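Local coordinates for protein peptidase M3B, oligoendopeptidase F (Enterococcus faecium, PDB 2QR4) that probably hydrolyses peptide bonds within oligopeptides as a metallopeptidase of family M3, at residues Ser240-Leu252 with Asp540-Thr554. Sequence-based numbering, arbitrary orientation. Where two conformers were deposited one is given.
Sequences SNNHIPESVYDTL and DYPVEVMKKAGVDMT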
loop_
_atom_site.group_PDB
_atom_site.type_symbol
_atom_site.label_atom_id
_atom_site.label_comp_id
_atom_site.label_asym_id
_atom_site.label_seq_id
_atom_site.Cartn_x
_atom_site.Cartn_y
_atom_site.Cartn_z
ATOM N N SER A 240 -22.371 -9.515 6.047
ATOM C CA SER A 240 -23.733 -9.137 5.669
ATOM C C SER A 240 -23.996 -9.402 4.196
ATOM O O SER A 240 -25.058 -9.894 3.835
ATOM C CB SER A 240 -24.037 -7.670 5.985
ATOM O OG SER A 240 -23.488 -6.825 4.991
ATOM N N ASN A 241 -23.039 -9.081 3.333
ATOM C CA ASN A 241 -23.308 -9.213 1.909
ATOM C C ASN A 241 -23.508 -10.664 1.475
ATOM O O ASN A 241 -23.790 -10.934 0.311
ATOM C CB ASN A 241 -22.270 -8.472 1.052
ATOM C CG ASN A 241 -20.954 -9.200 0.960
ATOM O OD1 ASN A 241 -20.920 -10.405 0.731
ATOM N ND2 ASN A 241 -19.857 -8.464 1.118
ATOM N N ASN A 242 -23.381 -11.586 2.431
ATOM C CA ASN A 242 -23.717 -13.000 2.216
ATOM C C ASN A 242 -24.819 -13.451 3.180
ATOM O O ASN A 242 -25.089 -14.646 3.324
ATOM C CB ASN A 242 -22.502 -13.886 2.445
ATOM C CG ASN A 242 -21.584 -13.936 1.251
ATOM O OD1 ASN A 242 -20.560 -13.244 1.205
ATOM N ND2 ASN A 242 -21.943 -14.757 0.270
ATOM N N HIS A 243 -25.435 -12.486 3.858
ATOM C CA HIS A 243 -26.511 -12.756 4.818
ATOM C C HIS A 243 -26.090 -13.753 5.895
ATOM O O HIS A 243 -26.899 -14.534 6.397
ATOM C CB HIS A 243 -27.789 -13.196 4.097
ATOM C CG HIS A 243 -28.114 -12.346 2.909
ATOM N ND1 HIS A 243 -27.672 -12.645 1.636
ATOM C CD2 HIS A 243 -28.800 -11.183 2.806
ATOM C CE1 HIS A 243 -28.082 -11.709 0.800
ATOM N NE2 HIS A 243 -28.770 -10.812 1.484
ATOM N N ILE A 244 -24.811 -13.706 6.254
ATOM C CA ILE A 244 -24.310 -14.485 7.373
ATOM C C ILE A 244 -24.405 -13.628 8.624
ATOM O O ILE A 244 -23.809 -12.569 8.691
ATOM C CB ILE A 244 -22.856 -14.903 7.150
ATOM C CG1 ILE A 244 -22.744 -15.690 5.841
ATOM C CG2 ILE A 244 -22.347 -15.722 8.337
ATOM C CD1 ILE A 244 -21.332 -16.096 5.478
ATOM N N PRO A 245 -25.200 -14.066 9.603
ATOM C CA PRO A 245 -25.254 -13.327 10.861
ATOM C C PRO A 245 -23.903 -13.428 11.566
ATOM O O PRO A 245 -23.235 -14.455 11.461
ATOM C CB PRO A 245 -26.314 -14.087 11.680
ATOM C CG PRO A 245 -27.000 -15.017 10.722
ATOM C CD PRO A 245 -26.077 -15.253 9.582
ATOM N N GLU A 246 -23.505 -12.373 12.273
ATOM C CA GLU A 246 -22.252 -12.380 13.027
ATOM C C GLU A 246 -22.189 -13.542 14.033
ATOM O O GLU A 246 -21.112 -14.028 14.376
ATOM C CB GLU A 246 -22.058 -11.050 13.764
ATOM C CG GLU A 246 -21.692 -9.876 12.860
ATOM C CD GLU A 246 -21.016 -8.752 13.632
ATOM O OE1 GLU A 246 -19.765 -8.711 13.658
ATOM O OE2 GLU A 246 -21.726 -7.922 14.235
ATOM N N SER A 247 -23.350 -13.995 14.498
ATOM C CA SER A 247 -23.399 -15.069 15.466
ATOM C C SER A 247 -22.769 -16.376 14.966
ATOM O O SER A 247 -22.307 -17.158 15.777
ATOM C CB SER A 247 -24.835 -15.339 15.867
ATOM O OG SER A 247 -25.534 -15.876 14.764
ATOM N N VAL A 248 -22.759 -16.650 13.658
ATOM C CA VAL A 248 -22.086 -17.872 13.244
ATOM C C VAL A 248 -20.591 -17.773 13.548
ATOM O O VAL A 248 -19.975 -18.746 13.974
ATOM C CB VAL A 248 -22.361 -18.341 11.768
ATOM C CG1 VAL A 248 -23.717 -17.865 11.255
ATOM C CG2 VAL A 248 -21.261 -17.930 10.856
ATOM N N TYR A 249 -20.029 -16.583 13.385
ATOM C CA TYR A 249 -18.607 -16.358 13.644
ATOM C C TYR A 249 -18.292 -16.461 15.152
ATOM O O TYR A 249 -17.312 -17.105 15.540
ATOM C CB TYR A 249 -18.213 -14.985 13.101
ATOM C CG TYR A 249 -16.765 -14.775 12.701
ATOM C CD1 TYR A 249 -15.735 -14.722 13.653
ATOM C CD2 TYR A 249 -16.432 -14.566 11.364
ATOM C CE1 TYR A 249 -14.401 -14.479 13.261
ATOM C CE2 TYR A 249 -15.113 -14.334 10.966
ATOM C CZ TYR A 249 -14.109 -14.284 11.902
ATOM O OH TYR A 249 -12.825 -14.044 11.456
ATOM N N ASP A 250 -19.111 -15.830 16.000
ATOM C CA ASP A 250 -18.915 -15.911 17.471
ATOM C C ASP A 250 -19.006 -17.342 17.966
ATOM O O ASP A 250 -18.137 -17.809 18.689
ATOM C CB ASP A 250 -19.935 -15.066 18.243
ATOM C CG ASP A 250 -19.771 -13.569 18.007
ATOM O OD1 ASP A 250 -18.651 -13.119 17.695
ATOM O OD2 ASP A 250 -20.778 -12.838 18.138
ATOM N N THR A 251 -20.058 -18.041 17.554
ATOM C CA THR A 251 -20.240 -19.443 17.903
ATOM C C THR A 251 -19.027 -20.294 17.540
ATOM O O THR A 251 -18.570 -21.100 18.348
ATOM C CB THR A 251 -21.458 -20.021 17.203
ATOM O OG1 THR A 251 -22.625 -19.351 17.670
ATOM C CG2 THR A 251 -21.584 -21.490 17.491
ATOM N N LEU A 252 -18.508 -20.108 16.331
ATOM C CA LEU A 252 -17.317 -20.843 15.892
ATOM C C LEU A 252 -16.141 -20.576 16.821
ATOM O O LEU A 252 -15.545 -21.506 17.366
ATOM C CB LEU A 252 -16.935 -20.486 14.450
ATOM C CG LEU A 252 -15.579 -21.028 13.993
ATOM C CD1 LEU A 252 -15.627 -22.555 13.706
ATOM C CD2 LEU A 252 -15.123 -20.260 12.770
ATOM N N ASP A 540 -26.630 -17.102 -2.318
ATOM C CA ASP A 540 -26.262 -15.962 -1.485
ATOM C C ASP A 540 -26.732 -16.172 -0.049
ATOM O O ASP A 540 -26.550 -15.305 0.806
ATOM C CB ASP A 540 -26.883 -14.674 -2.043
ATOM C CG ASP A 540 -26.037 -14.031 -3.137
ATOM O OD1 ASP A 540 -24.804 -13.921 -2.963
ATOM O OD2 ASP A 540 -26.610 -13.614 -4.167
ATOM N N TYR A 541 -27.344 -17.322 0.210
ATOM C CA TYR A 541 -27.929 -17.589 1.519
ATOM C C TYR A 541 -27.482 -18.933 2.105
ATOM O O TYR A 541 -28.315 -19.793 2.397
ATOM C CB TYR A 541 -29.456 -17.520 1.437
ATOM C CG TYR A 541 -30.000 -16.131 1.173
ATOM C CD1 TYR A 541 -30.325 -15.276 2.223
ATOM C CD2 TYR A 541 -30.198 -15.678 -0.129
ATOM C CE1 TYR A 541 -30.822 -14.004 1.981
ATOM C CE2 TYR A 541 -30.700 -14.411 -0.384
ATOM C CZ TYR A 541 -31.009 -13.577 0.674
ATOM O OH TYR A 541 -31.504 -12.316 0.416
ATOM N N PRO A 542 -26.162 -19.098 2.310
ATOM C CA PRO A 542 -25.587 -20.365 2.762
ATOM C C PRO A 542 -26.155 -20.854 4.089
ATOM O O PRO A 542 -26.319 -22.061 4.262
ATOM C CB PRO A 542 -24.096 -20.046 2.918
ATOM C CG PRO A 542 -24.028 -18.555 3.027
ATOM C CD PRO A 542 -25.127 -18.060 2.149
ATOM N N VAL A 543 -26.467 -19.951 5.018
ATOM C CA VAL A 543 -26.993 -20.435 6.289
ATOM C C VAL A 543 -28.455 -20.893 6.271
ATOM O O VAL A 543 -28.818 -21.779 7.041
ATOM C CB VAL A 543 -26.581 -19.584 7.554
ATOM C CG1 VAL A 543 -25.630 -18.437 7.215
ATOM C CG2 VAL A 543 -27.790 -19.159 8.394
ATOM N N GLU A 544 -29.284 -20.348 5.382
ATOM C CA GLU A 544 -30.650 -20.882 5.254
ATOM C C GLU A 544 -30.665 -22.158 4.430
ATOM O O GLU A 544 -31.464 -23.051 4.683
ATOM C CB GLU A 544 -31.651 -19.859 4.701
ATOM C CG GLU A 544 -31.008 -18.638 4.086
ATOM C CD GLU A 544 -30.612 -17.602 5.124
ATOM O OE1 GLU A 544 -29.512 -17.027 4.998
ATOM O OE2 GLU A 544 -31.402 -17.366 6.065
ATOM N N VAL A 545 -29.784 -22.239 3.440
ATOM C CA VAL A 545 -29.595 -23.489 2.729
ATOM C C VAL A 545 -29.235 -24.573 3.752
ATOM O O VAL A 545 -29.905 -25.601 3.842
ATOM C CB VAL A 545 -28.509 -23.360 1.648
ATOM C CG1 VAL A 545 -27.902 -24.721 1.315
ATOM C CG2 VAL A 545 -29.089 -22.711 0.408
HETATM N N MSE A 546 -28.195 -24.315 4.541
HETATM C CA MSE A 546 -27.784 -25.233 5.602
HETATM C C MSE A 546 -28.903 -25.534 6.608
HETATM O O MSE A 546 -29.129 -26.692 6.961
HETATM C CB MSE A 546 -26.537 -24.700 6.316
HETATM C CG MSE A 546 -25.230 -25.026 5.602
HETATM SE SE MSE A 546 -25.024 -26.944 5.197
HETATM C CE MSE A 546 -25.470 -26.931 3.301
ATOM N N LYS A 547 -29.602 -24.496 7.058
ATOM C CA LYS A 547 -30.728 -24.654 7.976
ATOM C C LYS A 547 -31.785 -25.621 7.415
ATOM O O LYS A 547 -32.292 -26.487 8.132
ATOM C CB LYS A 547 -31.353 -23.288 8.267
ATOM C CG LYS A 547 -32.016 -23.148 9.626
ATOM C CD LYS A 547 -32.061 -21.668 10.025
ATOM C CE LYS A 547 -32.773 -21.446 11.355
ATOM N NZ LYS A 547 -34.253 -21.608 11.250
ATOM N N LYS A 548 -32.097 -25.473 6.130
ATOM C CA LYS A 548 -33.035 -26.362 5.443
ATOM C C LYS A 548 -32.526 -27.802 5.378
ATOM O O LYS A 548 -33.314 -28.751 5.378
ATOM C CB LYS A 548 -33.350 -25.841 4.034
ATOM C CG LYS A 548 -34.586 -24.940 3.965
ATOM C CD LYS A 548 -34.748 -24.275 2.592
ATOM C CE LYS A 548 -33.796 -23.084 2.422
ATOM N NZ LYS A 548 -33.699 -22.601 1.012
ATOM N N ALA A 549 -31.207 -27.961 5.330
ATOM C CA ALA A 549 -30.610 -29.294 5.301
ATOM C C ALA A 549 -30.424 -29.866 6.704
ATOM O O ALA A 549 -29.889 -30.961 6.860
ATOM C CB ALA A 549 -29.286 -29.276 4.550
ATOM N N GLY A 550 -30.859 -29.118 7.719
ATOM C CA GLY A 550 -30.838 -29.601 9.101
ATOM C C GLY A 550 -29.690 -29.126 9.983
ATOM O O GLY A 550 -29.586 -29.542 11.136
ATOM N N VAL A 551 -28.834 -28.252 9.454
ATOM C CA VAL A 551 -27.713 -27.704 10.218
ATOM C C VAL A 551 -27.898 -26.219 10.518
ATOM O O VAL A 551 -27.791 -25.383 9.627
ATOM C CB VAL A 551 -26.405 -27.858 9.452
ATOM C CG1 VAL A 551 -25.223 -27.403 10.311
ATOM C CG2 VAL A 551 -26.231 -29.296 9.016
ATOM N N ASP A 552 -28.172 -25.891 11.775
ATOM C CA ASP A 552 -28.327 -24.501 12.161
ATOM C C ASP A 552 -26.989 -23.962 12.637
ATOM O O ASP A 552 -26.544 -24.274 13.741
ATOM C CB ASP A 552 -29.390 -24.340 13.252
ATOM C CG ASP A 552 -29.681 -22.876 13.574
ATOM O OD1 ASP A 552 -28.845 -22.004 13.232
ATOM O OD2 ASP A 552 -30.745 -22.592 14.170
HETATM N N MSE A 553 -26.366 -23.138 11.800
HETATM C CA MSE A 553 -25.012 -22.653 12.032
HETATM C C MSE A 553 -24.917 -21.498 13.030
HETATM O O MSE A 553 -23.816 -21.063 13.390
HETATM C CB MSE A 553 -24.364 -22.277 10.705
HETATM C CG MSE A 553 -23.890 -23.481 9.908
HETATM SE SE MSE A 553 -23.097 -22.906 8.222
HETATM C CE MSE A 553 -21.765 -24.293 7.951
ATOM N N THR A 554 -26.069 -21.004 13.467
ATOM C CA THR A 554 -26.117 -19.958 14.478
ATOM C C THR A 554 -25.931 -20.576 15.857
ATOM O O THR A 554 -25.631 -19.870 16.825
ATOM C CB THR A 554 -27.468 -19.217 14.470
ATOM O OG1 THR A 554 -28.521 -20.152 14.697
ATOM C CG2 THR A 554 -27.714 -18.527 13.138
HETATM O O HOH W 1 -26.923 -17.061 4.606
HETATM O O HOH W 2 -21.143 -21.159 13.751
#
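His243 and Tyr541 mark one of two places where the backbones approach, CA atoms 6.0 Å apart; at the other, Val248 CA and Thr554 CA come within 4.7 Å, and 545-552 loops out between them. His243 ends helix 234-240 as C-prime residue of a Schellman motif; Tyr541 is the N-cap of helix 542-548. Their rings form an offset stack, centroids 4.0 Å apart and planes at 14°, with Tyr541 CE1 over the centre of the imidazole. In the imidazole plane, His243 ND1 donates to Asp540 O at 3.0 Å and 163°, a nearly straight bond that, with the stack, fixes the ring's rotation. Chi1 of -45°, CG anti to the carbonyl carbon, swings the ring toward 540-541. A water accepting from Val543 N lies 3.1 Å from His243 O and 2.6 Å from Glu544 OE1, linking the segments; Val543 CG1 packs against Pro245 CD at 4.0 Å. Farther on, a second water donates to Val248 O and Met553 O, and Asp552 OD1 accepts from Thr554 N at 3.0 Å, an Asx turn setting the loop's course. Behind this seam, Ile244 rests on helix 234-240, Pro542 on Phe394 of helix 394-414, and Val248 on Phe503 of helix 503-520.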